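Local coordinates for protein WR4 (Caenorhabditis elegans, PDB 1M1S) that is of unknown function but, as a sperm-specific member of the major sperm protein family, probably serves in nematode sperm, at residues I11-P16 / H29-E34; S37-K42 / Y86-A91; D80-Q85 / I109-I114. One frame throughout, in Å; residues are numbered along the deposited sequence.

Contact 1. Residues I11-P16 / H29-E34; sequences INVDPP and HNITSE
D14 O is gripped twice from the facing strand: N30 N donates a hydrogen bond to it at 2.9 Å, and H29 CA comes up to it at 3.0 Å in a CA-H...O contact. N12 O is served in the same manner, by T32 N at 3.0 Å and, more distantly, by the CA of I31. With D14 N and N12 N bonded back to N30 O and T32 O, this is a regular antiparallel ladder, the paired arms of the hairpin formed by strands 11-20 and 25-33.

Past the D14-N30 pair the chain turns through the cis peptide before P15, and H29 continues the grip with its side chain. With CG anti to the carbonyl carbon (chi1 -56°), its ND1 donates to P15 O at 3.1 Å; the oxygen lies in the imidazole plane, while the donor is tilted 32° from the carbonyl plane. Since NE2 is hydrogen-bonded to S27 OG, the ring is held at both nitrogens and its rotation is fixed.

I11, V13 and I31 share the buried face. I11 and I31 lie side by side, CD1 of the former 4.0 Å from CG2 of the latter, and I84 packs against all three residues. N12, D14, N30 and T32 occupy the other face, where D14 CB meets N30 CB at 3.9 Å. The hairpin is thus two-sided, largely apolar inward and polar outward, with a histidine holding the cis-proline break within strand 11-20.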
loop_
_atom_site.group_PDB
_atom_site.type_symbol
_atom_site.label_atom_id
_atom_site.label_comp_id
_atom_site.label_asym_id
_atom_site.label_seq_id
_atom_site.Cartn_x
_atom_site.Cartn_y
_atom_site.Cartn_z
ATOM N N ILE A 11 -2.135 8.042 -7.293
ATOM C CA ILE A 11 -2.136 7.687 -5.880
ATOM C C ILE A 11 -0.819 8.118 -5.242
ATOM O O ILE A 11 0.242 8.066 -5.869
ATOM C CB ILE A 11 -2.397 6.187 -5.591
ATOM C CG1 ILE A 11 -1.100 5.386 -5.519
ATOM C CG2 ILE A 11 -3.354 5.606 -6.602
ATOM C CD1 ILE A 11 -1.298 4.027 -4.906
ATOM N N ASN A 12 -0.929 8.651 -4.030
ATOM C CA ASN A 12 0.207 9.104 -3.242
ATOM C C ASN A 12 0.106 8.484 -1.851
ATOM O O ASN A 12 -0.996 8.253 -1.338
ATOM C CB ASN A 12 0.228 10.631 -3.145
ATOM C CG ASN A 12 0.621 11.301 -4.448
ATOM O OD1 ASN A 12 1.642 10.962 -5.063
ATOM N ND2 ASN A 12 -0.176 12.280 -4.864
ATOM N N VAL A 13 1.259 8.148 -1.278
ATOM C CA VAL A 13 1.295 7.545 0.045
ATOM C C VAL A 13 1.982 8.495 1.010
ATOM O O VAL A 13 3.080 8.996 0.748
ATOM C CB VAL A 13 2.004 6.164 0.041
ATOM C CG1 VAL A 13 1.624 5.363 1.280
ATOM C CG2 VAL A 13 1.624 5.383 -1.183
ATOM N N ASP A 14 1.330 8.719 2.149
ATOM C CA ASP A 14 1.825 9.606 3.152
ATOM C C ASP A 14 2.102 8.880 4.451
ATOM O O ASP A 14 1.195 8.362 5.085
ATOM C CB ASP A 14 0.790 10.711 3.311
ATOM C CG ASP A 14 0.608 11.464 2.001
ATOM O OD1 ASP A 14 1.524 11.393 1.150
ATOM O OD2 ASP A 14 -0.442 12.112 1.818
ATOM N N PRO A 15 3.382 8.782 4.866
ATOM C CA PRO A 15 4.611 9.277 4.237
ATOM C C PRO A 15 4.986 8.309 3.131
ATOM O O PRO A 15 4.359 7.273 2.967
ATOM C CB PRO A 15 5.595 9.209 5.409
ATOM C CG PRO A 15 4.734 9.457 6.593
ATOM C CD PRO A 15 3.602 8.530 6.282
ATOM N N PRO A 16 5.999 8.666 2.313
ATOM C CA PRO A 16 6.414 7.767 1.225
ATOM C C PRO A 16 7.467 6.781 1.683
ATOM O O PRO A 16 8.107 6.110 0.865
ATOM C CB PRO A 16 6.979 8.743 0.195
ATOM C CG PRO A 16 7.536 9.828 1.035
ATOM C CD PRO A 16 6.441 10.037 2.045
ATOM N N HIS A 29 -0.209 5.025 7.186
ATOM C CA HIS A 29 -0.056 5.728 5.918
ATOM C C HIS A 29 -1.389 6.090 5.282
ATOM O O HIS A 29 -2.379 5.392 5.439
ATOM C CB HIS A 29 0.827 4.933 4.950
ATOM C CG HIS A 29 2.178 4.596 5.501
ATOM N ND1 HIS A 29 3.340 5.198 5.068
ATOM C CD2 HIS A 29 2.549 3.732 6.477
ATOM C CE1 HIS A 29 4.364 4.726 5.756
ATOM N NE2 HIS A 29 3.907 3.835 6.616
ATOM N N ASN A 30 -1.400 7.204 4.577
ATOM C CA ASN A 30 -2.593 7.690 3.922
ATOM C C ASN A 30 -2.455 7.456 2.421
ATOM O O ASN A 30 -1.554 8.001 1.799
ATOM C CB ASN A 30 -2.713 9.196 4.216
ATOM C CG ASN A 30 -4.001 9.822 3.688
ATOM O OD1 ASN A 30 -4.825 9.148 3.052
ATOM N ND2 ASN A 30 -4.178 11.129 3.948
ATOM N N ILE A 31 -3.295 6.610 1.835
ATOM C CA ILE A 31 -3.228 6.411 0.386
ATOM C C ILE A 31 -4.329 7.309 -0.169
ATOM O O ILE A 31 -5.501 7.085 0.113
ATOM C CB ILE A 31 -3.470 4.940 -0.018
ATOM C CG1 ILE A 31 -2.429 4.055 0.647
ATOM C CG2 ILE A 31 -3.388 4.768 -1.532
ATOM C CD1 ILE A 31 -2.635 2.582 0.414
ATOM N N THR A 32 -3.951 8.377 -0.865
ATOM C CA THR A 32 -4.946 9.295 -1.418
ATOM C C THR A 32 -5.089 9.237 -2.919
ATOM O O THR A 32 -4.102 9.111 -3.638
ATOM C CB THR A 32 -4.721 10.743 -0.961
ATOM O OG1 THR A 32 -3.333 11.069 -1.020
ATOM C CG2 THR A 32 -5.192 10.902 0.441
ATOM N N SER A 33 -6.336 9.295 -3.376
ATOM C CA SER A 33 -6.648 9.220 -4.797
ATOM C C SER A 33 -6.617 10.561 -5.527
ATOM O O SER A 33 -6.806 11.614 -4.930
ATOM C CB SER A 33 -8.019 8.576 -4.979
ATOM O OG SER A 33 -8.331 8.408 -6.351
ATOM N N GLU A 34 -6.377 10.516 -6.830
ATOM C CA GLU A 34 -6.358 11.725 -7.631
ATOM C C GLU A 34 -7.204 11.533 -8.871
ATOM O O GLU A 34 -7.341 12.458 -9.666
ATOM C CB GLU A 34 -4.943 12.091 -8.049
ATOM C CG GLU A 34 -4.061 12.642 -6.960
ATOM C CD GLU A 34 -4.446 14.040 -6.505
ATOM O OE1 GLU A 34 -5.410 14.632 -7.038
ATOM O OE2 GLU A 34 -3.767 14.565 -5.606
#

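Contact 2. Residues S37-K42 / Y86-A91; sequences SRLAFK and YAEVPA
R38 and V89 give up the most surface here, and their side chains cross obliquely. CG2 of V89, set between its own backbone N and carbonyl carbon, comes to 3.7 Å from R38 CB. The other branch, CG1, anti to the carbonyl carbon (chi1 -64°), rests on A40 CB at 3.8 Å.

The arginine chain bends at chi2 and chi3, and NH1 lies 3.0 Å from A91 O and 3.2 Å from P90 O. NH2 donates to E93 O, and the cation packs on F59 as a cation-pi pair. An alanine in place of R38 would probably leave E93 O without this donor and F59 without its cation.

L39 faces the other way. Its CD2 lies 3.5 Å from A87 O and 3.8 Å from E88 CG, with the two side chains side by side. A40 N to A87 O, at 3.0 Å, is a firm rung; A87 N to A40 O is weak. Together these make the antiparallel pairing of strands 38-45 and 79-89 in the MSP domain. To that backbone pairing R38 adds its own ties, fastening strand 38-45 to the chain beyond V89 through E93 and to strand 51-60 through F59.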
loop_
_atom_site.group_PDB
_atom_site.type_symbol
_atom_site.label_atom_id
_atom_site.label_comp_id
_atom_site.label_asym_id
_atom_site.label_seq_id
_atom_site.Cartn_x
_atom_site.Cartn_y
_atom_site.Cartn_z
ATOM N N SER A 37 -12.225 8.486 -10.832
ATOM C CA SER A 37 -12.726 7.128 -10.871
ATOM C C SER A 37 -12.265 6.453 -9.604
ATOM O O SER A 37 -11.354 6.928 -8.941
ATOM C CB SER A 37 -12.139 6.392 -12.064
ATOM O OG SER A 37 -12.268 5.000 -11.872
ATOM N N ARG A 38 -12.898 5.338 -9.276
ATOM C CA ARG A 38 -12.537 4.595 -8.083
ATOM C C ARG A 38 -11.324 3.720 -8.383
ATOM O O ARG A 38 -11.076 3.339 -9.533
ATOM C CB ARG A 38 -13.727 3.756 -7.614
ATOM C CG ARG A 38 -13.685 3.330 -6.140
ATOM C CD ARG A 38 -15.122 3.283 -5.560
ATOM N NE ARG A 38 -15.470 2.041 -4.853
ATOM C CZ ARG A 38 -15.822 0.899 -5.439
ATOM N NH1 ARG A 38 -15.876 0.798 -6.761
ATOM N NH2 ARG A 38 -16.145 -0.137 -4.693
ATOM N N LEU A 39 -10.542 3.460 -7.339
ATOM C CA LEU A 39 -9.336 2.648 -7.445
ATOM C C LEU A 39 -9.336 1.425 -6.518
ATOM O O LEU A 39 -9.995 1.400 -5.464
ATOM C CB LEU A 39 -8.087 3.499 -7.159
ATOM C CG LEU A 39 -7.790 4.760 -7.967
ATOM C CD1 LEU A 39 -6.659 5.506 -7.293
ATOM C CD2 LEU A 39 -7.449 4.424 -9.408
ATOM N N ALA A 40 -8.591 0.412 -6.944
ATOM C CA ALA A 40 -8.428 -0.818 -6.201
ATOM C C ALA A 40 -6.939 -0.873 -5.969
ATOM O O ALA A 40 -6.177 -0.485 -6.834
ATOM C CB ALA A 40 -8.876 -2.001 -7.039
ATOM N N PHE A 41 -6.505 -1.263 -4.787
ATOM C CA PHE A 41 -5.077 -1.341 -4.583
ATOM C C PHE A 41 -4.647 -2.698 -4.053
ATOM O O PHE A 41 -5.393 -3.349 -3.311
ATOM C CB PHE A 41 -4.549 -0.158 -3.746
ATOM C CG PHE A 41 -4.945 -0.178 -2.290
ATOM C CD1 PHE A 41 -4.175 -0.864 -1.350
ATOM C CD2 PHE A 41 -6.046 0.541 -1.844
ATOM C CE1 PHE A 41 -4.488 -0.826 0.019
ATOM C CE2 PHE A 41 -6.374 0.589 -0.469
ATOM C CZ PHE A 41 -5.591 -0.101 0.463
ATOM N N LYS A 42 -3.451 -3.113 -4.470
ATOM C CA LYS A 42 -2.840 -4.373 -4.073
ATOM C C LYS A 42 -1.526 -4.049 -3.388
ATOM O O LYS A 42 -0.734 -3.296 -3.935
ATOM C CB LYS A 42 -2.545 -5.212 -5.307
ATOM C CG LYS A 42 -1.790 -6.490 -5.002
ATOM C CD LYS A 42 -1.616 -7.318 -6.230
ATOM C CE LYS A 42 -0.852 -8.562 -5.897
ATOM N NZ LYS A 42 -0.687 -9.475 -7.066
ATOM N N TYR A 86 -2.170 -0.274 -8.341
ATOM C CA TYR A 86 -3.555 0.221 -8.381
ATOM C C TYR A 86 -4.216 -0.014 -9.716
ATOM O O TYR A 86 -3.568 -0.402 -10.677
ATOM C CB TYR A 86 -3.684 1.704 -7.987
ATOM C CG TYR A 86 -2.830 2.649 -8.779
ATOM C CD1 TYR A 86 -3.283 3.227 -9.983
ATOM C CD2 TYR A 86 -1.547 2.958 -8.337
ATOM C CE1 TYR A 86 -2.449 4.087 -10.722
ATOM C CE2 TYR A 86 -0.727 3.806 -9.048
ATOM C CZ TYR A 86 -1.171 4.358 -10.234
ATOM O OH TYR A 86 -0.286 5.124 -10.934
ATOM N N ALA A 87 -5.508 0.254 -9.783
ATOM C CA ALA A 87 -6.233 0.057 -11.016
ATOM C C ALA A 87 -7.500 0.847 -10.884
ATOM O O ALA A 87 -7.977 1.011 -9.779
ATOM C CB ALA A 87 -6.572 -1.408 -11.162
ATOM N N GLU A 88 -8.051 1.328 -11.993
ATOM C CA GLU A 88 -9.308 2.072 -11.970
ATOM C C GLU A 88 -10.441 1.083 -11.975
ATOM O O GLU A 88 -10.355 0.054 -12.637
ATOM C CB GLU A 88 -9.410 2.948 -13.184
ATOM C CG GLU A 88 -8.571 4.161 -13.050
ATOM C CD GLU A 88 -8.098 4.662 -14.387
ATOM O OE1 GLU A 88 -8.829 4.454 -15.384
ATOM O OE2 GLU A 88 -6.986 5.242 -14.445
ATOM N N VAL A 89 -11.493 1.363 -11.219
ATOM C CA VAL A 89 -12.613 0.439 -11.158
ATOM C C VAL A 89 -13.985 1.123 -11.193
ATOM O O VAL A 89 -14.155 2.233 -10.645
ATOM C CB VAL A 89 -12.524 -0.468 -9.880
ATOM C CG1 VAL A 89 -11.285 -1.352 -9.927
ATOM C CG2 VAL A 89 -12.531 0.365 -8.615
ATOM N N PRO A 90 -14.978 0.485 -11.862
ATOM C CA PRO A 90 -16.311 1.091 -11.912
ATOM C C PRO A 90 -16.871 0.989 -10.521
ATOM O O PRO A 90 -16.508 0.062 -9.777
ATOM C CB PRO A 90 -17.087 0.138 -12.810
ATOM C CG PRO A 90 -16.035 -0.512 -13.622
ATOM C CD PRO A 90 -14.965 -0.776 -12.626
ATOM N N ALA A 91 -17.774 1.904 -10.179
ATOM C CA ALA A 91 -18.425 1.885 -8.876
ATOM C C ALA A 91 -18.892 0.429 -8.602
ATOM O O ALA A 91 -18.670 -0.125 -7.515
ATOM C CB ALA A 91 -19.612 2.846 -8.899
#

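Contact 3. Residues D80-Q85 / I109-I114; sequences DKIVIQ and IIVKLI
Segments 80-85 and 109-114, of strands 79-89 and 107-115, run antiparallel at 157°, their axes 4.5 Å apart, and six backbone hydrogen bonds join them in three reciprocal pairs: D80 with L113, I82 with V111, and I84 with I109. The bonds are uniformly short; D80 N to L113 O is 2.7 Å and I109 N to I84 O is 2.9 Å. The carbonyls of I82, I109 and V111 also receive a CA-H from the residue diagonally across, so each of these oxygens has a second, softer partner.

On the buried face, I82 and L113 meet methyl to methyl, CD1 to CD1 at 3.6 Å. I82 CG1 is anti to the carbonyl carbon (chi1 -88°), and its CD1 continues from there to L113. One step along, CD1 of I84 lies against CG2 of V111 at 3.9 Å. The interior is completed by other strands: V43 and V53 touch I82, F41 and L68 touch I84, and I70 touches both I82 and L113. D80 is the one charged side chain of the two segments on this face; its OD1 is hydrogen-bonded to S46 OG, and OD2 weakly to N47 ND2.

The opposite face is more open to solvent. There V83 CG2 lies beside I110 CG1 at 4.0 Å, the two side chains pointing the same way. K81 crosses I110 with its aliphatic part, its CB 4.0 Å from I110 CG2.

The antiparallel sandwich is that of the immunoglobulin-like MSP domain; here a close-knit ladder lines up aliphatics for the interior, while the carboxylate of D80 is met by polar partners.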
loop_
_atom_site.group_PDB
_atom_site.type_symbol
_atom_site.label_atom_id
_atom_site.label_comp_id
_atom_site.label_asym_id
_atom_site.label_seq_id
_atom_site.Cartn_x
_atom_site.Cartn_y
_atom_site.Cartn_z
ATOM N N ASP A 80 13.580 -2.778 3.559
ATOM C CA ASP A 80 12.625 -3.605 2.820
ATOM C C ASP A 80 11.667 -2.690 2.079
ATOM O O ASP A 80 11.739 -1.473 2.233
ATOM C CB ASP A 80 11.863 -4.500 3.785
ATOM C CG ASP A 80 12.680 -5.674 4.234
ATOM O OD1 ASP A 80 12.874 -6.586 3.417
ATOM O OD2 ASP A 80 13.148 -5.674 5.384
ATOM N N LYS A 81 10.763 -3.247 1.281
ATOM C CA LYS A 81 9.818 -2.388 0.564
ATOM C C LYS A 81 8.416 -2.971 0.429
ATOM O O LYS A 81 8.196 -4.177 0.578
ATOM C CB LYS A 81 10.337 -2.049 -0.831
ATOM C CG LYS A 81 10.489 -3.273 -1.720
ATOM C CD LYS A 81 10.785 -2.904 -3.137
ATOM C CE LYS A 81 11.251 -4.111 -3.876
ATOM N NZ LYS A 81 11.279 -3.765 -5.297
ATOM N N ILE A 82 7.484 -2.094 0.077
ATOM C CA ILE A 82 6.082 -2.439 -0.139
ATOM C C ILE A 82 5.745 -1.824 -1.485
ATOM O O ILE A 82 6.083 -0.665 -1.735
ATOM C CB ILE A 82 5.172 -1.780 0.920
ATOM C CG1 ILE A 82 5.052 -2.671 2.144
ATOM C CG2 ILE A 82 3.799 -1.451 0.342
ATOM C CD1 ILE A 82 4.407 -1.966 3.264
ATOM N N VAL A 83 5.146 -2.603 -2.377
ATOM C CA VAL A 83 4.782 -2.062 -3.675
ATOM C C VAL A 83 3.278 -2.027 -3.770
ATOM O O VAL A 83 2.632 -3.071 -3.716
ATOM C CB VAL A 83 5.354 -2.900 -4.854
ATOM C CG1 VAL A 83 5.049 -2.221 -6.176
ATOM C CG2 VAL A 83 6.842 -3.020 -4.734
ATOM N N ILE A 84 2.718 -0.829 -3.894
ATOM C CA ILE A 84 1.274 -0.702 -4.005
ATOM C C ILE A 84 0.932 -0.575 -5.470
ATOM O O ILE A 84 1.448 0.306 -6.151
ATOM C CB ILE A 84 0.729 0.526 -3.242
ATOM C CG1 ILE A 84 1.162 0.470 -1.792
ATOM C CG2 ILE A 84 -0.804 0.546 -3.272
ATOM C CD1 ILE A 84 1.087 1.779 -1.162
ATOM N N GLN A 85 0.151 -1.527 -5.969
ATOM C CA GLN A 85 -0.302 -1.501 -7.361
ATOM C C GLN A 85 -1.731 -0.994 -7.310
ATOM O O GLN A 85 -2.415 -1.218 -6.309
ATOM C CB GLN A 85 -0.303 -2.901 -7.978
ATOM C CG GLN A 85 1.062 -3.589 -8.046
ATOM C CD GLN A 85 1.066 -4.790 -8.982
ATOM O OE1 GLN A 85 0.055 -5.483 -9.118
ATOM N NE2 GLN A 85 2.199 -5.022 -9.658
ATOM N N ILE A 109 3.564 2.298 -6.644
ATOM C CA ILE A 109 4.349 3.178 -5.795
ATOM C C ILE A 109 5.136 2.247 -4.858
ATOM O O ILE A 109 4.635 1.186 -4.466
ATOM C CB ILE A 109 3.420 4.131 -5.005
ATOM C CG1 ILE A 109 3.190 5.441 -5.768
ATOM C CG2 ILE A 109 4.028 4.480 -3.673
ATOM C CD1 ILE A 109 2.422 5.331 -7.051
ATOM N N ILE A 110 6.378 2.615 -4.547
ATOM C CA ILE A 110 7.248 1.807 -3.685
ATOM C C ILE A 110 7.468 2.467 -2.335
ATOM O O ILE A 110 8.182 3.458 -2.240
ATOM C CB ILE A 110 8.673 1.566 -4.348
ATOM C CG1 ILE A 110 8.572 0.547 -5.479
ATOM C CG2 ILE A 110 9.710 1.066 -3.329
ATOM C CD1 ILE A 110 9.884 0.305 -6.226
ATOM N N VAL A 111 6.869 1.934 -1.283
ATOM C CA VAL A 111 7.108 2.511 0.029
ATOM C C VAL A 111 8.332 1.809 0.639
ATOM O O VAL A 111 8.374 0.575 0.748
ATOM C CB VAL A 111 5.900 2.339 0.936
ATOM C CG1 VAL A 111 6.069 3.162 2.216
ATOM C CG2 VAL A 111 4.626 2.703 0.169
ATOM N N LYS A 112 9.351 2.598 0.967
ATOM C CA LYS A 112 10.568 2.064 1.559
ATOM C C LYS A 112 10.285 1.776 3.012
ATOM O O LYS A 112 9.463 2.441 3.622
ATOM C CB LYS A 112 11.682 3.098 1.494
ATOM C CG LYS A 112 11.885 3.769 0.156
ATOM C CD LYS A 112 13.151 4.630 0.210
ATOM C CE LYS A 112 13.732 4.880 -1.172
ATOM N NZ LYS A 112 15.166 5.282 -1.166
ATOM N N LEU A 113 10.929 0.754 3.555
ATOM C CA LEU A 113 10.769 0.411 4.966
ATOM C C LEU A 113 12.176 0.175 5.553
ATOM O O LEU A 113 12.780 -0.896 5.386
ATOM C CB LEU A 113 9.846 -0.806 5.137
ATOM C CG LEU A 113 8.395 -0.723 4.613
ATOM C CD1 LEU A 113 7.696 -2.069 4.758
ATOM C CD2 LEU A 113 7.603 0.387 5.307
ATOM N N ILE A 114 12.715 1.225 6.173
ATOM C CA ILE A 114 14.052 1.206 6.778
ATOM C C ILE A 114 13.951 0.941 8.272
ATOM O O ILE A 114 13.364 1.733 9.002
ATOM C CB ILE A 114 14.783 2.565 6.604
ATOM C CG1 ILE A 114 14.841 2.983 5.130
ATOM C CG2 ILE A 114 16.179 2.460 7.182
ATOM C CD1 ILE A 114 15.274 4.452 4.916
#

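How the contacts relate
All three contacts are antiparallel pairings of one MSP domain. Contact 3 lies nearest the chain's centre and is the most aliphatic; contact 2, its centre about 13 Å from the chain's centre, mixes an arginine and carbonyls with its apolar side chains. These two share strand 79-89 and sit on opposite sides of the centre, linked by a probable hydrogen bond from K42 N to Q85 O. Contact 1 is a local hairpin, whereas the others close longer gaps, 24 and 44 residues at the nearest ends. Its inner side chains reach both: I11 packs on L39 and Y86, and V13 on I84 and I109. The exposed polar face of contact 1 contrasts with the outer face of contact 3, where the aliphatic V83 and I110 share a face with K81 and K112.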